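PDB 2I44: serine-threonine phosphatase 2C from Toxoplasma gondii, which probably removes phosphate from phosphoserine and phosphothreonine of proteins as a metal-dependent PP2C-family phosphatase, and binds calcium ions. Local coordinates for residues A[7-12]-A[39-44]; A[135-140]-A[225-230]; A[147-152]-A[251-256]. One frame throughout, in Å; residues are numbered along the deposited sequence.

Contact 1 of 3, residues A[7-12]-A[39-44]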
loop_
_atom_site.group_PDB
_atom_site.type_symbol
_atom_site.label_atom_id
_atom_site.label_comp_id
_atom_site.label_asym_id
_atom_site.label_seq_id
_atom_site.Cartn_x
_atom_site.Cartn_y
_atom_site.Cartn_z
ATOM N N PRO A 7 -14.628 -5.802 11.682
ATOM C CA PRO A 7 -13.668 -6.375 12.632
ATOM C C PRO A 7 -12.690 -5.313 13.136
ATOM O O PRO A 7 -12.333 -4.382 12.407
ATOM C CB PRO A 7 -12.960 -7.446 11.809
ATOM C CG PRO A 7 -13.980 -7.811 10.763
ATOM C CD PRO A 7 -14.530 -6.470 10.375
ATOM N N PRO A 8 -12.247 -5.439 14.393
ATOM C CA PRO A 8 -11.310 -4.466 14.957
ATOM C C PRO A 8 -10.054 -4.281 14.104
ATOM O O PRO A 8 -9.510 -5.246 13.563
ATOM C CB PRO A 8 -11.009 -5.041 16.343
ATOM C CG PRO A 8 -11.249 -6.513 16.169
ATOM C CD PRO A 8 -12.494 -6.541 15.335
ATOM N N THR A 9 -9.614 -3.033 13.975
ATOM C CA THR A 9 -8.427 -2.708 13.201
ATOM C C THR A 9 -7.429 -1.926 14.045
ATOM O O THR A 9 -7.796 -1.283 15.030
ATOM C CB THR A 9 -8.775 -1.871 11.935
ATOM O OG1 THR A 9 -9.562 -0.732 12.306
ATOM C CG2 THR A 9 -9.547 -2.711 10.931
ATOM N N ILE A 10 -6.162 -1.989 13.654
ATOM C CA ILE A 10 -5.117 -1.275 14.366
ATOM C C ILE A 10 -4.558 -0.162 13.485
ATOM O O ILE A 10 -4.341 -0.357 12.287
ATOM C CB ILE A 10 -3.998 -2.247 14.794
ATOM C CG1 ILE A 10 -4.578 -3.262 15.788
ATOM C CG2 ILE A 10 -2.838 -1.477 15.425
ATOM C CD1 ILE A 10 -3.677 -4.434 16.103
ATOM N N HIS A 11 -4.338 1.007 14.080
ATOM C CA HIS A 11 -3.820 2.155 13.343
ATOM C C HIS A 11 -2.725 2.898 14.105
ATOM O O HIS A 11 -2.407 4.044 13.790
ATOM C CB HIS A 11 -4.955 3.125 13.025
ATOM C CG HIS A 11 -6.084 2.508 12.260
ATOM N ND1 HIS A 11 -5.977 2.146 10.934
ATOM C CD2 HIS A 11 -7.346 2.193 12.635
ATOM C CE1 HIS A 11 -7.125 1.636 10.527
ATOM N NE2 HIS A 11 -7.973 1.654 11.539
ATOM N N VAL A 12 -2.143 2.242 15.100
ATOM C CA VAL A 12 -1.081 2.848 15.897
ATOM C C VAL A 12 0.116 1.921 15.871
ATOM O O VAL A 12 -0.027 0.745 15.551
ATOM C CB VAL A 12 -1.512 3.039 17.376
ATOM C CG1 VAL A 12 -2.625 4.060 17.470
ATOM C CG2 VAL A 12 -1.959 1.697 17.971
ATOM N N ARG A 39 0.095 6.637 6.832
ATOM C CA ARG A 39 -0.945 6.009 7.635
ATOM C C ARG A 39 -0.890 4.499 7.400
ATOM O O ARG A 39 -0.202 4.029 6.492
ATOM C CB ARG A 39 -2.322 6.570 7.262
ATOM C CG ARG A 39 -2.531 8.025 7.687
ATOM C CD ARG A 39 -2.531 8.165 9.211
ATOM N NE ARG A 39 -2.874 9.520 9.645
ATOM C CZ ARG A 39 -2.061 10.575 9.577
ATOM N NH1 ARG A 39 -0.830 10.452 9.095
ATOM N NH2 ARG A 39 -2.488 11.763 9.983
ATOM N N PHE A 40 -1.604 3.734 8.215
ATOM C CA PHE A 40 -1.594 2.287 8.059
ATOM C C PHE A 40 -2.774 1.635 8.763
ATOM O O PHE A 40 -3.404 2.227 9.644
ATOM C CB PHE A 40 -0.277 1.719 8.586
ATOM C CG PHE A 40 0.029 2.106 10.005
ATOM C CD1 PHE A 40 -0.619 1.485 11.067
ATOM C CD2 PHE A 40 0.978 3.085 10.283
ATOM C CE1 PHE A 40 -0.327 1.826 12.381
ATOM C CE2 PHE A 40 1.276 3.434 11.600
ATOM C CZ PHE A 40 0.622 2.803 12.650
ATOM N N THR A 41 -3.048 0.395 8.380
ATOM C CA THR A 41 -4.169 -0.338 8.929
ATOM C C THR A 41 -3.836 -1.817 8.999
ATOM O O THR A 41 -3.306 -2.384 8.050
ATOM C CB THR A 41 -5.418 -0.135 8.041
ATOM O OG1 THR A 41 -5.784 1.253 8.045
ATOM C CG2 THR A 41 -6.588 -0.989 8.536
ATOM N N LEU A 42 -4.129 -2.431 10.138
ATOM C CA LEU A 42 -3.890 -3.851 10.313
ATOM C C LEU A 42 -5.104 -4.482 10.981
ATOM O O LEU A 42 -5.495 -4.079 12.077
ATOM C CB LEU A 42 -2.631 -4.090 11.163
ATOM C CG LEU A 42 -2.108 -5.534 11.237
ATOM C CD1 LEU A 42 -0.700 -5.550 11.795
ATOM C CD2 LEU A 42 -3.021 -6.381 12.092
ATOM N N CYS A 43 -5.710 -5.455 10.309
ATOM C CA CYS A 43 -6.868 -6.161 10.856
ATOM C C CYS A 43 -6.440 -7.609 11.126
ATOM O O CYS A 43 -6.461 -8.447 10.229
ATOM C CB CYS A 43 -8.026 -6.125 9.860
ATOM S SG CYS A 43 -9.590 -6.755 10.522
ATOM N N PRO A 44 -6.051 -7.918 12.375
ATOM C CA PRO A 44 -5.605 -9.260 12.773
ATOM C C PRO A 44 -6.564 -10.420 12.494
ATOM O O PRO A 44 -6.131 -11.511 12.118
ATOM C CB PRO A 44 -5.285 -9.088 14.258
ATOM C CG PRO A 44 -6.244 -8.038 14.683
ATOM C CD PRO A 44 -6.177 -7.041 13.552
HETATM O O HOH W 1 -2.262 5.089 10.792
#

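Contact 2 of 3, residues A[135-140]-A[225-230]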
loop_
_atom_site.group_PDB
_atom_site.type_symbol
_atom_site.label_atom_id
_atom_site.label_comp_id
_atom_site.label_asym_id
_atom_site.label_seq_id
_atom_site.Cartn_x
_atom_site.Cartn_y
_atom_site.Cartn_z
ATOM N N TYR A 135 -6.633 18.146 -4.074
ATOM C CA TYR A 135 -5.535 17.282 -4.471
ATOM C C TYR A 135 -5.059 16.272 -3.440
ATOM O O TYR A 135 -4.158 15.484 -3.721
ATOM C CB TYR A 135 -4.363 18.150 -4.940
ATOM C CG TYR A 135 -4.672 18.953 -6.188
ATOM C CD1 TYR A 135 -4.599 18.367 -7.453
ATOM C CD2 TYR A 135 -5.076 20.288 -6.100
ATOM C CE1 TYR A 135 -4.918 19.088 -8.607
ATOM C CE2 TYR A 135 -5.402 21.022 -7.248
ATOM C CZ TYR A 135 -5.321 20.415 -8.498
ATOM O OH TYR A 135 -5.636 21.127 -9.632
ATOM N N ALA A 136 -5.648 16.289 -2.251
ATOM C CA ALA A 136 -5.247 15.334 -1.222
ATOM C C ALA A 136 -5.286 13.936 -1.837
ATOM O O ALA A 136 -6.326 13.495 -2.333
ATOM C CB ALA A 136 -6.185 15.414 -0.015
ATOM N N SER A 137 -4.142 13.257 -1.811
ATOM C CA SER A 137 -4.012 11.922 -2.379
ATOM C C SER A 137 -3.220 10.991 -1.465
ATOM O O SER A 137 -2.677 11.413 -0.441
ATOM C CB SER A 137 -3.287 11.989 -3.729
ATOM O OG SER A 137 -3.911 12.884 -4.626
ATOM N N SER A 138 -3.151 9.718 -1.852
ATOM C CA SER A 138 -2.406 8.730 -1.086
ATOM C C SER A 138 -2.098 7.489 -1.921
ATOM O O SER A 138 -2.898 7.066 -2.767
ATOM C CB SER A 138 -3.195 8.316 0.168
ATOM O OG SER A 138 -2.497 7.339 0.934
ATOM N N THR A 139 -0.922 6.917 -1.702
ATOM C CA THR A 139 -0.564 5.690 -2.390
ATOM C C THR A 139 -1.195 4.617 -1.519
ATOM O O THR A 139 -1.786 4.907 -0.471
ATOM C CB THR A 139 0.929 5.399 -2.348
ATOM O OG1 THR A 139 1.296 5.151 -0.987
ATOM C CG2 THR A 139 1.742 6.554 -2.907
ATOM N N SER A 140 -1.042 3.374 -1.946
ATOM C CA SER A 140 -1.552 2.257 -1.189
ATOM C C SER A 140 -0.901 0.937 -1.572
ATOM O O SER A 140 -0.667 0.665 -2.747
ATOM C CB SER A 140 -3.070 2.141 -1.369
ATOM O OG SER A 140 -3.559 0.927 -0.823
HETATM N N MSE A 225 -1.939 21.202 -8.099
HETATM C CA MSE A 225 -0.918 20.250 -7.680
HETATM C C MSE A 225 -0.616 19.152 -8.688
HETATM O O MSE A 225 -1.408 18.878 -9.592
HETATM C CB MSE A 225 -1.310 19.623 -6.341
HETATM C CG MSE A 225 -1.453 20.627 -5.198
HETATM SE SE MSE A 225 0.253 21.429 -4.678
HETATM C CE MSE A 225 0.006 23.190 -5.409
ATOM N N GLN A 226 0.546 18.531 -8.496
ATOM C CA GLN A 226 1.048 17.453 -9.342
ATOM C C GLN A 226 1.477 16.269 -8.478
ATOM O O GLN A 226 1.726 16.417 -7.289
ATOM C CB GLN A 226 2.266 17.930 -10.127
ATOM C CG GLN A 226 2.005 19.074 -11.077
ATOM C CD GLN A 226 3.282 19.805 -11.459
ATOM O OE1 GLN A 226 3.913 20.462 -10.619
ATOM N NE2 GLN A 226 3.671 19.694 -12.725
ATOM N N LEU A 227 1.574 15.097 -9.091
ATOM C CA LEU A 227 1.987 13.897 -8.376
ATOM C C LEU A 227 3.039 13.172 -9.193
ATOM O O LEU A 227 3.088 13.299 -10.417
ATOM C CB LEU A 227 0.788 12.972 -8.145
ATOM C CG LEU A 227 -0.375 13.552 -7.337
ATOM C CD1 LEU A 227 -1.476 12.513 -7.212
ATOM C CD2 LEU A 227 0.125 13.966 -5.956
ATOM N N GLN A 228 3.892 12.413 -8.518
ATOM C CA GLN A 228 4.923 11.672 -9.221
ATOM C C GLN A 228 4.579 10.195 -9.391
ATOM O O GLN A 228 5.429 9.384 -9.736
ATOM C CB GLN A 228 6.273 11.875 -8.535
ATOM C CG GLN A 228 6.806 13.274 -8.786
ATOM C CD GLN A 228 8.083 13.578 -8.032
ATOM O OE1 GLN A 228 8.138 13.465 -6.807
ATOM N NE2 GLN A 228 9.119 13.974 -8.764
ATOM N N TYR A 229 3.321 9.857 -9.129
ATOM C CA TYR A 229 2.825 8.505 -9.345
ATOM C C TYR A 229 1.486 8.663 -10.069
ATOM O O TYR A 229 0.760 9.641 -9.850
ATOM C CB TYR A 229 2.708 7.705 -8.036
ATOM C CG TYR A 229 2.084 8.406 -6.859
ATOM C CD1 TYR A 229 0.717 8.310 -6.610
ATOM C CD2 TYR A 229 2.867 9.129 -5.962
ATOM C CE1 TYR A 229 0.147 8.915 -5.490
ATOM C CE2 TYR A 229 2.305 9.737 -4.844
ATOM C CZ TYR A 229 0.946 9.624 -4.615
ATOM O OH TYR A 229 0.379 10.205 -3.510
ATOM N N SER A 230 1.171 7.710 -10.937
ATOM C CA SER A 230 -0.033 7.773 -11.766
ATOM C C SER A 230 -1.321 7.079 -11.308
ATOM O O SER A 230 -2.331 7.104 -12.024
ATOM C CB SER A 230 0.332 7.287 -13.165
ATOM O OG SER A 230 1.187 6.169 -13.069
#

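Contact 3 of 3, residues A[147-152]-A[251-256]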
loop_
_atom_site.group_PDB
_atom_site.type_symbol
_atom_site.label_atom_id
_atom_site.label_comp_id
_atom_site.label_asym_id
_atom_site.label_seq_id
_atom_site.Cartn_x
_atom_site.Cartn_y
_atom_site.Cartn_z
ATOM N N LYS A 147 -6.670 -18.073 4.170
ATOM C CA LYS A 147 -6.438 -19.498 3.958
ATOM C C LYS A 147 -5.233 -19.806 3.067
ATOM O O LYS A 147 -5.370 -20.427 2.012
ATOM C CB LYS A 147 -7.692 -20.151 3.365
ATOM C CG LYS A 147 -7.701 -21.676 3.452
ATOM C CD LYS A 147 -8.889 -22.281 2.715
ATOM C CE LYS A 147 -8.884 -23.804 2.815
ATOM N NZ LYS A 147 -9.957 -24.442 1.994
ATOM N N GLY A 148 -4.056 -19.359 3.488
ATOM C CA GLY A 148 -2.851 -19.635 2.725
ATOM C C GLY A 148 -2.588 -18.785 1.498
ATOM O O GLY A 148 -1.583 -18.985 0.819
ATOM N N PHE A 149 -3.476 -17.842 1.203
ATOM C CA PHE A 149 -3.293 -16.973 0.049
ATOM C C PHE A 149 -3.158 -15.523 0.477
ATOM O O PHE A 149 -3.781 -15.089 1.448
ATOM C CB PHE A 149 -4.479 -17.086 -0.909
ATOM C CG PHE A 149 -4.524 -18.376 -1.674
ATOM C CD1 PHE A 149 -3.632 -18.612 -2.715
ATOM C CD2 PHE A 149 -5.446 -19.364 -1.343
ATOM C CE1 PHE A 149 -3.656 -19.816 -3.417
ATOM C CE2 PHE A 149 -5.482 -20.575 -2.035
ATOM C CZ PHE A 149 -4.583 -20.804 -3.075
ATOM N N VAL A 150 -2.330 -14.780 -0.246
ATOM C CA VAL A 150 -2.153 -13.369 0.032
ATOM C C VAL A 150 -2.474 -12.618 -1.246
ATOM O O VAL A 150 -1.798 -12.782 -2.263
ATOM C CB VAL A 150 -0.717 -13.035 0.472
ATOM C CG1 VAL A 150 -0.572 -11.528 0.664
ATOM C CG2 VAL A 150 -0.407 -13.748 1.769
ATOM N N ALA A 151 -3.535 -11.820 -1.185
ATOM C CA ALA A 151 -3.964 -11.022 -2.317
ATOM C C ALA A 151 -3.335 -9.642 -2.178
ATOM O O ALA A 151 -3.771 -8.835 -1.355
ATOM C CB ALA A 151 -5.487 -10.909 -2.326
ATOM N N VAL A 152 -2.305 -9.385 -2.975
ATOM C CA VAL A 152 -1.613 -8.108 -2.947
ATOM C C VAL A 152 -2.239 -7.109 -3.919
ATOM O O VAL A 152 -2.508 -7.428 -5.080
ATOM C CB VAL A 152 -0.110 -8.265 -3.318
ATOM C CG1 VAL A 152 0.559 -6.905 -3.376
ATOM C CG2 VAL A 152 0.597 -9.138 -2.300
ATOM N N VAL A 251 -2.074 -12.488 -6.566
ATOM C CA VAL A 251 -2.346 -13.460 -5.520
ATOM C C VAL A 251 -1.200 -14.472 -5.451
ATOM O O VAL A 251 -0.890 -15.145 -6.431
ATOM C CB VAL A 251 -3.669 -14.229 -5.773
ATOM C CG1 VAL A 251 -3.901 -15.241 -4.655
ATOM C CG2 VAL A 251 -4.841 -13.256 -5.855
ATOM N N VAL A 252 -0.576 -14.567 -4.287
ATOM C CA VAL A 252 0.530 -15.487 -4.090
ATOM C C VAL A 252 0.179 -16.528 -3.034
ATOM O O VAL A 252 -0.495 -16.220 -2.049
ATOM C CB VAL A 252 1.810 -14.717 -3.655
ATOM C CG1 VAL A 252 1.461 -13.686 -2.599
ATOM C CG2 VAL A 252 2.854 -15.682 -3.110
ATOM N N ARG A 253 0.610 -17.768 -3.256
ATOM C CA ARG A 253 0.370 -18.835 -2.288
ATOM C C ARG A 253 1.436 -18.726 -1.210
ATOM O O ARG A 253 2.623 -18.630 -1.520
ATOM C CB ARG A 253 0.511 -20.212 -2.928
ATOM C CG ARG A 253 -0.513 -20.572 -3.970
ATOM C CD ARG A 253 -0.149 -21.921 -4.592
ATOM N NE ARG A 253 -1.100 -22.330 -5.625
ATOM C CZ ARG A 253 -2.268 -22.921 -5.384
ATOM N NH1 ARG A 253 -2.639 -23.189 -4.135
ATOM N NH2 ARG A 253 -3.071 -23.237 -6.391
ATOM N N VAL A 254 1.027 -18.725 0.051
ATOM C CA VAL A 254 2.000 -18.664 1.125
ATOM C C VAL A 254 2.525 -20.089 1.298
ATOM O O VAL A 254 1.792 -20.975 1.734
ATOM C CB VAL A 254 1.361 -18.208 2.443
ATOM C CG1 VAL A 254 2.421 -18.123 3.530
ATOM C CG2 VAL A 254 0.672 -16.859 2.250
ATOM N N THR A 255 3.782 -20.317 0.937
ATOM C CA THR A 255 4.365 -21.647 1.064
ATOM C C THR A 255 5.176 -21.758 2.352
ATOM O O THR A 255 5.441 -20.758 3.020
ATOM C CB THR A 255 5.305 -21.954 -0.109
ATOM O OG1 THR A 255 6.519 -21.209 0.049
ATOM C CG2 THR A 255 4.640 -21.581 -1.431
ATOM N N PRO A 256 5.585 -22.982 2.717
ATOM C CA PRO A 256 6.372 -23.179 3.937
ATOM C C PRO A 256 7.648 -22.336 3.953
ATOM O O PRO A 256 8.147 -21.978 5.018
ATOM C CB PRO A 256 6.673 -24.676 3.912
ATOM C CG PRO A 256 5.440 -25.241 3.265
ATOM C CD PRO A 256 5.217 -24.276 2.114
#

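Contact 1 of 3, residues A[7-12]-A[39-44]
Ile-10 and Leu-42 meet as a single antiparallel, hydrogen-bonded bridge, by which the N-terminal segment 7-12 is joined alongside strand 38-43 of the PP2C beta-sandwich. Its two bonds run from Ile-10 N to Leu-42 O (2.7 Å) and from Leu-42 N to Ile-10 O (3.0 Å). The chain directions are 133° apart, and the pairing is confined to this one bridge. On the side of helix 66-80, the imidazole of His-11 adds a third bond to the strand: His-11 ND1 reaches Phe-40 O at 2.9 Å in a nearly straight bond (166°). That bond lies in the ring plane and uses a carbonyl lone pair, which fixes how the ring is turned. The other ring nitrogen, His-11 NE2, makes a weak bond of 3.0 Å to Thr-9 OG1. Thr-41 lies alongside the same ring, its OG1 hydrogen-bonded to Lys-72 O of the helix. Farther along, Cys-43 SG packs on Pro-7 CB at 3.7 Å. Leu-42 and Phe-40 turn instead to the inter-sheet core, against Ile-26 and Met-316 of the facing sheet. The Phe-40 CG sits between its backbone N and carbonyl carbon (chi1 55°), and the ring runs up beside the peptide joining His-11 to Val-12, with CE1 and CZ nearest it. Beyond the bridge one water links the two segments, accepting from Phe-40 N at 3.0 Å and donating to His-11 O at 3.2 Å. The same water oxygen stands over the centre of the Phe-40 ring, 3.7 Å above its plane.

Contact 2 of 3, residues A[135-140]-A[225-230]
Tyr-135, Ser-137 and Thr-139 pack against Met-225, Leu-227 and Tyr-229 in a buried side-chain contact beside the calcium site, where the start of strand 137-146 faces the loop after helix 214-219. The segments run nearly parallel, 18° apart, but their backbones stay well separated, and it is these alternate residues that meet, through their side chains. At one end Met-225, built as selenomethionine, lies across the Tyr-135 ring: its CB makes a CH-pi contact 3.8 Å from the centroid, and its backbone N stands 3.4 Å above the ring centre. Midway, Leu-227 CD1 reaches Ser-137 OG at 3.6 Å, while that hydroxyl donates back to Tyr-135 O at 2.8 Å. This is the metal-binding end of the PP2C sandwich, where the active site lies in the family, and the third pair comes closest to it. Thr-139 CG2 makes a CH-pi contact over one face of Tyr-229, 3.8 Å from the centroid and 17° off the ring normal, displaced toward CZ. With Thr-139 OG1 between the backbone N and the carbonyl carbon (chi1 65°), CG2 falls beside the N; OG1 bonds to Ser-158 OG and to the backbone N of the calcium ligand Asp-60.

Contact 3 of 3, residues A[147-152]-A[251-256]
The shortest polar bond here joins Val-254 N to Gly-148 O, 2.7 Å long and almost straight at 172°. Gly-148, with a positive phi of 79°, is the second residue of the two-residue hairpin loop, close to a type I' turn, between strands 137-146 and 149-155, so this bond ties the hairpin's return to the end of strand 248-253. Two residues further along the antiparallel ladder, Val-150 and Val-252 form the hydrogen-bonded pair, Val-150 N giving to Val-252 O at 2.9 Å and Val-252 N to Val-150 O at 3.0 Å. On their face Val-150 CB meets Val-252 CG1 at 3.8 Å; from beyond the strand end Val-254 sends CG2 against Val-150 CG2 at 3.3 Å, tighter than usual van der Waals contact. The opposite face carries the two non-hydrogen-bonded pairs, Phe-149 with Arg-253 and Ala-151 with Val-251. There the extended Arg-253 chain runs alongside Phe-149, its CG 3.3 Å from CE1 of the ring. The same CE1 lies 3.5 Å above the guanidinium plane toward its rim, but the two planes are 54° apart, so the groups do not stack flat. Phe-149 and Ala-151 are covered by Leu-105, Leu-109 and Val-113 of helix 98-130, to which Arg-253 adds a weak, long ion pair with Asp-102. Val-150 and Val-252 look the other way, into the sandwich, toward Met-261 and His-258 of strand 258-264.

In the fold
All three contacts reach the same antiparallel sheet, at different distances from the metals. Contact 2 is nearest: the Tyr-229 side chain is about 6 Å from a calcium ion, against about 12 Å for Phe-40 of contact 1, while contact 3 lies away from the metal site. The Thr-139 side chain of contact 2 also comes about 3 Å from that of Asp-60, which binds one calcium with Asp-266 and Asp-311. Strands 137-146 and 149-155 form one hairpin, shared by contacts 2 and 3, yet their centres lie about 29 Å apart on opposite sides of the chain's centre. Contact 1 closes earlier in the sequence, its centre about 23 Å from that of contact 2 and about 20 Å from that of contact 3.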